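Local coordinates for protein aldehyde dehydrogenase (Bartonella henselae, PDB 3I44) that probably oxidises aldehydes to carboxylic acids with a nicotinamide cofactor, as other members of the aldehyde dehydrogenase family do, at residues R290-C295 against T307-E312; K321-I326 against P407-L412. The protein carries 1 engineered substitution. All blocks are in the same frame, centred on the assembly; numbering follows the deposited sequence.

How the interactions relate
Both contacts pack a helix on one face of the same mixed seven-stranded sheet. Interaction 1 places helix 287-296 on strand 308-312, and interaction 2 places helix 316-329 on the neighbouring parallel strand 408-414. Their centres lie about 7 Å apart. Probable hydrogen bonds join the strands: Met309 N to Ser410 O at 2.8 Å and Val311 N to Leu412 O at 3.0 Å. Cys295 SG also packs against Val408 O at 3.6 Å. Strand 308-312 leads along the chain into helix 316-329. The residues of the sodium site, Ile46, Glu112 and Ile199, belong to neither contact. The contacts themselves are structural.

Interaction 1 (R290-C295 against T307-E312); sequences RGVRHC and TRMLVE
Met309 reaches from strand 308-312 to the helix backbone at Gly291 and to the side chain of Val292. Its CG is anti to the backbone N (chi1 -172°), which sends the chain out from the strand. The bend comes only at the last torsion (chi3 -80°) and turns the methyl CE onto the helix. CE meets Val292 CG2 at 3.6 Å. The two side chains cross at about a right angle, so the touch is made by methyl groups and not along their lengths. Met309 CE also lies 3.9 Å from Gly291 C. Gly291 has no side chain, and the thioether end rests on bare backbone there. At the end of the helix segment, Cys295 points toward segment 307-312. Its SG approaches Thr307 CG2 at 4.0 Å, with Thr307 CA at 4.1 Å. The backbones draw together here: the CA atoms of Cys295 and Thr307 are 5.8 Å apart, against 7.8 Å for Gly291 and Met309. Helix 287-296 is the crossover of a beta-alpha-beta unit between strands 276-279 and 308-312. Leu409 packs on Val292 and Cys295 from the next strand. The chemistry is apolar, with methyl and sulfur atoms in van der Waals contact, which implies that shape and burial hold the helix to its strand.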
ATOM      1  N   ARG A 290      31.761  17.204  -1.807  1.00 24.87           N
ATOM      2  CA  ARG A 290      30.640  16.739  -0.997  1.00 24.94           C
ATOM      3  C   ARG A 290      30.037  15.444  -1.618  1.00 23.94           C
ATOM      4  O   ARG A 290      29.795  14.447  -0.921  1.00 23.25           O
ATOM      5  CB  ARG A 290      29.603  17.878  -0.936  1.00 25.16           C
ATOM      6  CG  ARG A 290      28.391  17.605  -0.110  1.00 25.34           C
ATOM      7  CD  ARG A 290      27.507  18.851   0.152  1.00 23.74           C
ATOM      8  NE  ARG A 290      26.901  19.434  -1.058  1.00 23.68           N
ATOM      9  CZ  ARG A 290      27.204  20.639  -1.569  1.00 23.57           C
ATOM     10  NH1 ARG A 290      28.133  21.433  -1.016  1.00 23.63           N
ATOM     11  NH2 ARG A 290      26.592  21.055  -2.665  1.00 25.01           N
ATOM     12  N   GLY A 291      29.853  15.480  -2.930  1.00 23.14           N
ATOM     13  CA  GLY A 291      29.307  14.362  -3.683  1.00 23.44           C
ATOM     14  C   GLY A 291      30.130  13.094  -3.622  1.00 23.56           C
ATOM     15  O   GLY A 291      29.592  11.977  -3.455  1.00 23.20           O
ATOM     16  N   VAL A 292      31.440  13.253  -3.777  1.00 23.71           N
ATOM     17  CA  VAL A 292      32.337  12.095  -3.797  1.00 23.43           C
ATOM     18  C   VAL A 292      32.400  11.503  -2.397  1.00 23.44           C
ATOM     19  O   VAL A 292      32.165  10.299  -2.177  1.00 23.57           O
ATOM     20  CB  VAL A 292      33.739  12.459  -4.390  1.00 23.32           C
ATOM     21  CG1 VAL A 292      34.660  11.243  -4.344  1.00 22.26           C
ATOM     22  CG2 VAL A 292      33.603  12.974  -5.833  1.00 21.52           C
ATOM     23  N   ARG A 293      32.605  12.368  -1.420  1.00 23.68           N
ATOM     24  CA  ARG A 293      32.587  11.937  -0.037  1.00 24.31           C
ATOM     25  C   ARG A 293      31.309  11.205   0.357  1.00 23.85           C
ATOM     26  O   ARG A 293      31.357  10.206   1.115  1.00 23.50           O
ATOM     27  CB  ARG A 293      32.779  13.134   0.910  1.00 24.85           C
ATOM     28  CG  ARG A 293      34.200  13.667   0.960  1.00 28.96           C
ATOM     29  CD  ARG A 293      34.315  14.904   1.867  1.00 33.46           C
ATOM     30  NE  ARG A 293      35.714  15.294   1.999  1.00 38.23           N
ATOM     31  CZ  ARG A 293      36.259  16.454   1.602  1.00 44.51           C
ATOM     32  NH1 ARG A 293      35.534  17.439   1.039  1.00 46.26           N
ATOM     33  NH2 ARG A 293      37.568  16.635   1.782  1.00 46.28           N
ATOM     34  N   HIS A 294      30.167  11.697  -0.124  1.00 23.57           N
ATOM     35  CA  HIS A 294      28.867  11.094   0.239  1.00 22.93           C
ATOM     36  C   HIS A 294      28.812   9.644  -0.354  1.00 22.54           C
ATOM     37  O   HIS A 294      28.337   8.706   0.304  1.00 21.86           O
ATOM     38  CB  HIS A 294      27.687  11.958  -0.292  1.00 22.47           C
ATOM     39  CG  HIS A 294      26.352  11.572   0.262  1.00 21.83           C
ATOM     40  ND1 HIS A 294      25.208  12.313   0.038  1.00 22.33           N
ATOM     41  CD2 HIS A 294      25.975  10.525   1.036  1.00 20.70           C
ATOM     42  CE1 HIS A 294      24.192  11.748   0.670  1.00 23.28           C
ATOM     43  NE2 HIS A 294      24.628  10.654   1.272  1.00 22.17           N
ATOM     44  N   CYS A 295      29.310   9.475  -1.586  1.00 22.60           N
ATOM     45  CA  CYS A 295      29.362   8.164  -2.221  1.00 22.62           C
ATOM     46  C   CYS A 295      30.135   7.107  -1.407  1.00 22.97           C
ATOM     47  O   CYS A 295      29.710   5.957  -1.326  1.00 23.25           O
ATOM     48  CB  CYS A 295      29.943   8.258  -3.638  1.00 22.68           C
ATOM     49  SG  CYS A 295      29.683   6.727  -4.634  1.00 24.45           S
ATOM     50  N   THR A 307      25.376   7.569  -6.262  1.00 24.29           N
ATOM     51  CA  THR A 307      26.340   6.712  -6.933  1.00 23.43           C
ATOM     52  C   THR A 307      26.521   6.989  -8.427  1.00 23.81           C
ATOM     53  O   THR A 307      27.479   6.509  -9.011  1.00 24.10           O
ATOM     54  CB  THR A 307      26.006   5.219  -6.670  1.00 24.13           C
ATOM     55  OG1 THR A 307      24.647   4.930  -7.049  1.00 24.27           O
ATOM     56  CG2 THR A 307      26.147   4.911  -5.181  1.00 21.61           C
ATOM     57  N   ARG A 308      25.632   7.763  -9.037  1.00 23.69           N
ATOM     58  CA  ARG A 308      25.782   8.188 -10.433  1.00 23.70           C
ATOM     59  C   ARG A 308      25.928   9.699 -10.453  1.00 23.70           C
ATOM     60  O   ARG A 308      24.959  10.439 -10.210  1.00 24.04           O
ATOM     61  CB  ARG A 308      24.594   7.783 -11.295  1.00 23.68           C
ATOM     62  CG  ARG A 308      24.425   6.266 -11.445  1.00 23.50           C
ATOM     63  CD  ARG A 308      23.194   5.974 -12.289  1.00 23.55           C
ATOM     64  NE  ARG A 308      21.961   6.420 -11.624  1.00 22.12           N
ATOM     65  CZ  ARG A 308      20.898   6.941 -12.233  1.00 21.47           C
ATOM     66  NH1 ARG A 308      20.874   7.112 -13.546  1.00 22.80           N
ATOM     67  NH2 ARG A 308      19.854   7.345 -11.507  1.00 23.67           N
ATOM     68  N   MET A 309      27.142  10.171 -10.710  1.00 23.16           N
ATOM     69  CA  MET A 309      27.386  11.602 -10.736  1.00 23.42           C
ATOM     70  C   MET A 309      27.303  12.077 -12.169  1.00 23.60           C
ATOM     71  O   MET A 309      28.148  11.698 -13.006  1.00 24.57           O
ATOM     72  CB  MET A 309      28.732  11.921 -10.113  1.00 23.64           C
ATOM     73  CG  MET A 309      28.998  13.434  -9.921  1.00 24.83           C
ATOM     74  SD  MET A 309      30.634  13.807  -9.192  1.00 26.71           S
ATOM     75  CE  MET A 309      30.401  13.533  -7.450  1.00 21.40           C
ATOM     76  N   LEU A 310      26.293  12.906 -12.454  1.00 22.98           N
ATOM     77  CA  LEU A 310      26.035  13.411 -13.803  1.00 22.71           C
ATOM     78  C   LEU A 310      26.495  14.860 -13.811  1.00 23.06           C
ATOM     79  O   LEU A 310      25.938  15.693 -13.098  1.00 22.06           O
ATOM     80  CB  LEU A 310      24.551  13.263 -14.184  1.00 22.75           C
ATOM     81  CG  LEU A 310      23.816  11.965 -13.749  1.00 22.31           C
ATOM     82  CD1 LEU A 310      22.364  12.011 -14.157  1.00 21.18           C
ATOM     83  CD2 LEU A 310      24.466  10.694 -14.313  1.00 23.90           C
ATOM     84  N   VAL A 311      27.551  15.140 -14.573  1.00 23.65           N
ATOM     85  CA  VAL A 311      28.238  16.433 -14.527  1.00 24.21           C
ATOM     86  C   VAL A 311      28.115  17.217 -15.833  1.00 25.68           C
ATOM     87  O   VAL A 311      28.322  16.676 -16.940  1.00 25.73           O
ATOM     88  CB  VAL A 311      29.724  16.256 -14.179  1.00 24.90           C
ATOM     89  CG1 VAL A 311      30.401  17.631 -13.973  1.00 24.23           C
ATOM     90  CG2 VAL A 311      29.872  15.395 -12.919  1.00 21.51           C
ATOM     91  N   GLU A 312      27.756  18.487 -15.714  1.00 25.43           N
ATOM     92  CA  GLU A 312      27.672  19.347 -16.883  1.00 26.60           C
ATOM     93  C   GLU A 312      29.034  19.334 -17.630  1.00 27.30           C
ATOM     94  O   GLU A 312      30.102  19.304 -17.015  1.00 26.28           O
ATOM     95  CB  GLU A 312      27.233  20.752 -16.474  1.00 26.43           C
ATOM     96  CG  GLU A 312      26.908  21.691 -17.632  1.00 27.36           C
ATOM     97  CD  GLU A 312      26.127  22.947 -17.182  1.00 28.67           C
ATOM     98  OE1 GLU A 312      25.405  23.499 -18.017  1.00 31.79           O
ATOM     99  OE2 GLU A 312      26.179  23.355 -15.997  1.00 28.25           O
TER

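Interaction 2 (K321-I326 against P407-L412); sequences KTAKDI and PVLSLL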
ATOM      1  N   LYS A 321      38.956  14.960 -11.994  1.00 27.04           N
ATOM      2  CA  LYS A 321      40.171  15.264 -11.251  1.00 27.35           C
ATOM      3  C   LYS A 321      39.852  15.352  -9.757  1.00 27.21           C
ATOM      4  O   LYS A 321      40.602  14.834  -8.920  1.00 27.98           O
ATOM      5  CB  LYS A 321      40.821  16.562 -11.791  1.00 28.05           C
ATOM      6  N   THR A 322      38.708  15.949  -9.407  1.00 27.32           N
ATOM      7  CA  THR A 322      38.320  16.084  -7.984  1.00 27.48           C
ATOM      8  C   THR A 322      37.989  14.739  -7.359  1.00 27.22           C
ATOM      9  O   THR A 322      38.453  14.430  -6.265  1.00 26.34           O
ATOM     10  CB  THR A 322      37.122  17.052  -7.805  1.00 27.69           C
ATOM     11  OG1 THR A 322      37.484  18.340  -8.312  1.00 29.43           O
ATOM     12  CG2 THR A 322      36.707  17.181  -6.371  1.00 25.91           C
ATOM     13  N   ALA A 323      37.194  13.936  -8.063  1.00 27.85           N
ATOM     14  CA  ALA A 323      36.913  12.544  -7.624  1.00 28.33           C
ATOM     15  C   ALA A 323      38.201  11.714  -7.390  1.00 28.37           C
ATOM     16  O   ALA A 323      38.356  11.025  -6.383  1.00 27.87           O
ATOM     17  CB  ALA A 323      36.019  11.852  -8.657  1.00 28.19           C
ATOM     18  N   LYS A 324      39.144  11.813  -8.324  1.00 29.05           N
ATOM     19  CA  LYS A 324      40.439  11.145  -8.180  1.00 29.45           C
ATOM     20  C   LYS A 324      41.148  11.551  -6.897  1.00 29.40           C
ATOM     21  O   LYS A 324      41.553  10.698  -6.127  1.00 28.97           O
ATOM     22  CB  LYS A 324      41.335  11.463  -9.384  1.00 29.64           C
ATOM     23  CG  LYS A 324      42.678  10.713  -9.407  1.00 31.42           C
ATOM     24  CD  LYS A 324      43.417  11.063 -10.735  1.00 33.78           C
ATOM     25  CE  LYS A 324      44.449  10.026 -11.163  1.00 36.05           C
ATOM     26  NZ  LYS A 324      45.759  10.273 -10.532  1.00 38.55           N
ATOM     27  N   ASP A 325      41.306  12.859  -6.683  1.00 30.13           N
ATOM     28  CA  ASP A 325      41.960  13.378  -5.470  1.00 30.79           C
ATOM     29  C   ASP A 325      41.295  12.892  -4.188  1.00 29.62           C
ATOM     30  O   ASP A 325      41.963  12.405  -3.255  1.00 28.25           O
ATOM     31  CB  ASP A 325      41.956  14.929  -5.483  1.00 31.77           C
ATOM     32  CG  ASP A 325      42.835  15.539  -4.373  1.00 35.80           C
ATOM     33  OD1 ASP A 325      44.069  15.335  -4.393  1.00 40.37           O
ATOM     34  OD2 ASP A 325      42.292  16.244  -3.483  1.00 42.66           O
ATOM     35  N   ILE A 326      39.969  13.041  -4.125  1.00 29.33           N
ATOM     36  CA  ILE A 326      39.254  12.646  -2.916  1.00 29.07           C
ATOM     37  C   ILE A 326      39.392  11.134  -2.690  1.00 28.87           C
ATOM     38  O   ILE A 326      39.713  10.701  -1.584  1.00 28.10           O
ATOM     39  CB  ILE A 326      37.770  13.082  -2.951  1.00 29.46           C
ATOM     40  CG1 ILE A 326      37.645  14.609  -3.004  1.00 30.33           C
ATOM     41  CG2 ILE A 326      37.074  12.580  -1.736  1.00 28.13           C
ATOM     42  CD1 ILE A 326      38.177  15.329  -1.760  1.00 33.24           C
ATOM     43  N   PRO A 407      32.306   1.295  -2.169  1.00 24.36           N
ATOM     44  CA  PRO A 407      32.774   2.652  -2.424  1.00 24.02           C
ATOM     45  C   PRO A 407      33.163   2.854  -3.861  1.00 24.04           C
ATOM     46  O   PRO A 407      34.347   2.993  -4.169  1.00 24.37           O
ATOM     47  CB  PRO A 407      33.959   2.771  -1.485  1.00 24.21           C
ATOM     48  CG  PRO A 407      34.519   1.378  -1.461  1.00 24.61           C
ATOM     49  CD  PRO A 407      33.287   0.535  -1.364  1.00 24.70           C
ATOM     50  N   VAL A 408      32.150   2.881  -4.727  1.00 23.45           N
ATOM     51  CA  VAL A 408      32.335   2.882  -6.146  1.00 23.08           C
ATOM     52  C   VAL A 408      31.453   3.951  -6.816  1.00 23.21           C
ATOM     53  O   VAL A 408      30.232   3.871  -6.820  1.00 23.91           O
ATOM     54  CB  VAL A 408      32.036   1.487  -6.719  1.00 23.24           C
ATOM     55  CG1 VAL A 408      32.177   1.485  -8.255  1.00 22.37           C
ATOM     56  CG2 VAL A 408      32.967   0.456  -6.055  1.00 20.78           C
ATOM     57  N   LEU A 409      32.089   4.958  -7.386  1.00 23.36           N
ATOM     58  CA  LEU A 409      31.382   6.067  -8.011  1.00 23.65           C
ATOM     59  C   LEU A 409      31.460   5.962  -9.520  1.00 24.87           C
ATOM     60  O   LEU A 409      32.522   5.638 -10.047  1.00 25.71           O
ATOM     61  CB  LEU A 409      32.035   7.365  -7.554  1.00 23.95           C
ATOM     62  CG  LEU A 409      31.527   8.665  -8.155  1.00 23.22           C
ATOM     63  CD1 LEU A 409      30.083   8.900  -7.731  1.00 23.67           C
ATOM     64  CD2 LEU A 409      32.393   9.840  -7.709  1.00 23.80           C
ATOM     65  N   SER A 410      30.349   6.260 -10.205  1.00 25.27           N
ATOM     66  CA  SER A 410      30.309   6.357 -11.653  1.00 26.31           C
ATOM     67  C   SER A 410      30.063   7.802 -12.131  1.00 26.43           C
ATOM     68  O   SER A 410      29.050   8.397 -11.759  1.00 27.57           O
ATOM     69  CB  SER A 410      29.206   5.427 -12.186  1.00 25.95           C
ATOM     70  OG  SER A 410      29.477   4.072 -11.876  1.00 25.99           O
ATOM     71  N   LEU A 411      30.974   8.355 -12.946  1.00 26.55           N
ATOM     72  CA  LEU A 411      30.824   9.704 -13.540  1.00 26.40           C
ATOM     73  C   LEU A 411      30.532   9.613 -15.009  1.00 26.75           C
ATOM     74  O   LEU A 411      31.106   8.760 -15.722  1.00 27.37           O
ATOM     75  CB  LEU A 411      32.111  10.545 -13.415  1.00 26.40           C
ATOM     76  CG  LEU A 411      32.407  11.324 -12.150  1.00 28.35           C
ATOM     77  CD1 LEU A 411      32.395  10.351 -11.000  1.00 30.67           C
ATOM     78  CD2 LEU A 411      33.763  12.055 -12.256  1.00 30.38           C
ATOM     79  N   LEU A 412      29.692  10.524 -15.469  1.00 26.72           N
ATOM     80  CA  LEU A 412      29.469  10.745 -16.882  1.00 27.19           C
ATOM     81  C   LEU A 412      28.977  12.186 -17.091  1.00 27.66           C
ATOM     82  O   LEU A 412      28.459  12.802 -16.164  1.00 27.40           O
ATOM     83  CB  LEU A 412      28.458   9.758 -17.428  1.00 27.43           C
ATOM     84  CG  LEU A 412      27.148   9.558 -16.666  1.00 27.61           C
ATOM     85  CD1 LEU A 412      26.120   9.090 -17.657  1.00 27.60           C
ATOM     86  CD2 LEU A 412      27.276   8.539 -15.462  1.00 27.21           C
TER
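Leu409 and Leu411 both point toward Ala323 of helix 316-329, and those three residues make the contact. Segment 407-412 enters through Pro407, and the strand begins at Val408. Leu409 is the first residue to meet the helix. Its first torsion (chi1 176°) carries CG off the strand, and the second (chi2 65°) sets where the CD2 branch lies. Leu409 CD2 reaches Ala323 CB at 4.3 Å. The same leucine also packs on Met309 of the adjacent strand. Past Ser410, Leu411 returns to the helix face. It too uses its CD2 branch, and Leu411 CD2 lies 4.3 Å from Ala323 CB. Leu409 CD2 and Leu411 CD2 are 5.2 Å apart, and the single methyl of Ala323 meets both. Val389 of strand 388-391 touches Ala323 and Leu411. This is alpha-on-beta packing in an alpha/beta domain, with alternate strand residues lining the helix. The CA atoms of Ala323 and Leu409 are 8.5 Å apart, a spacing consistent with the small alanine side chain. The contact is methyl against methyl and buried, which implies non-directional van der Waals contact, one small part of a larger buried core.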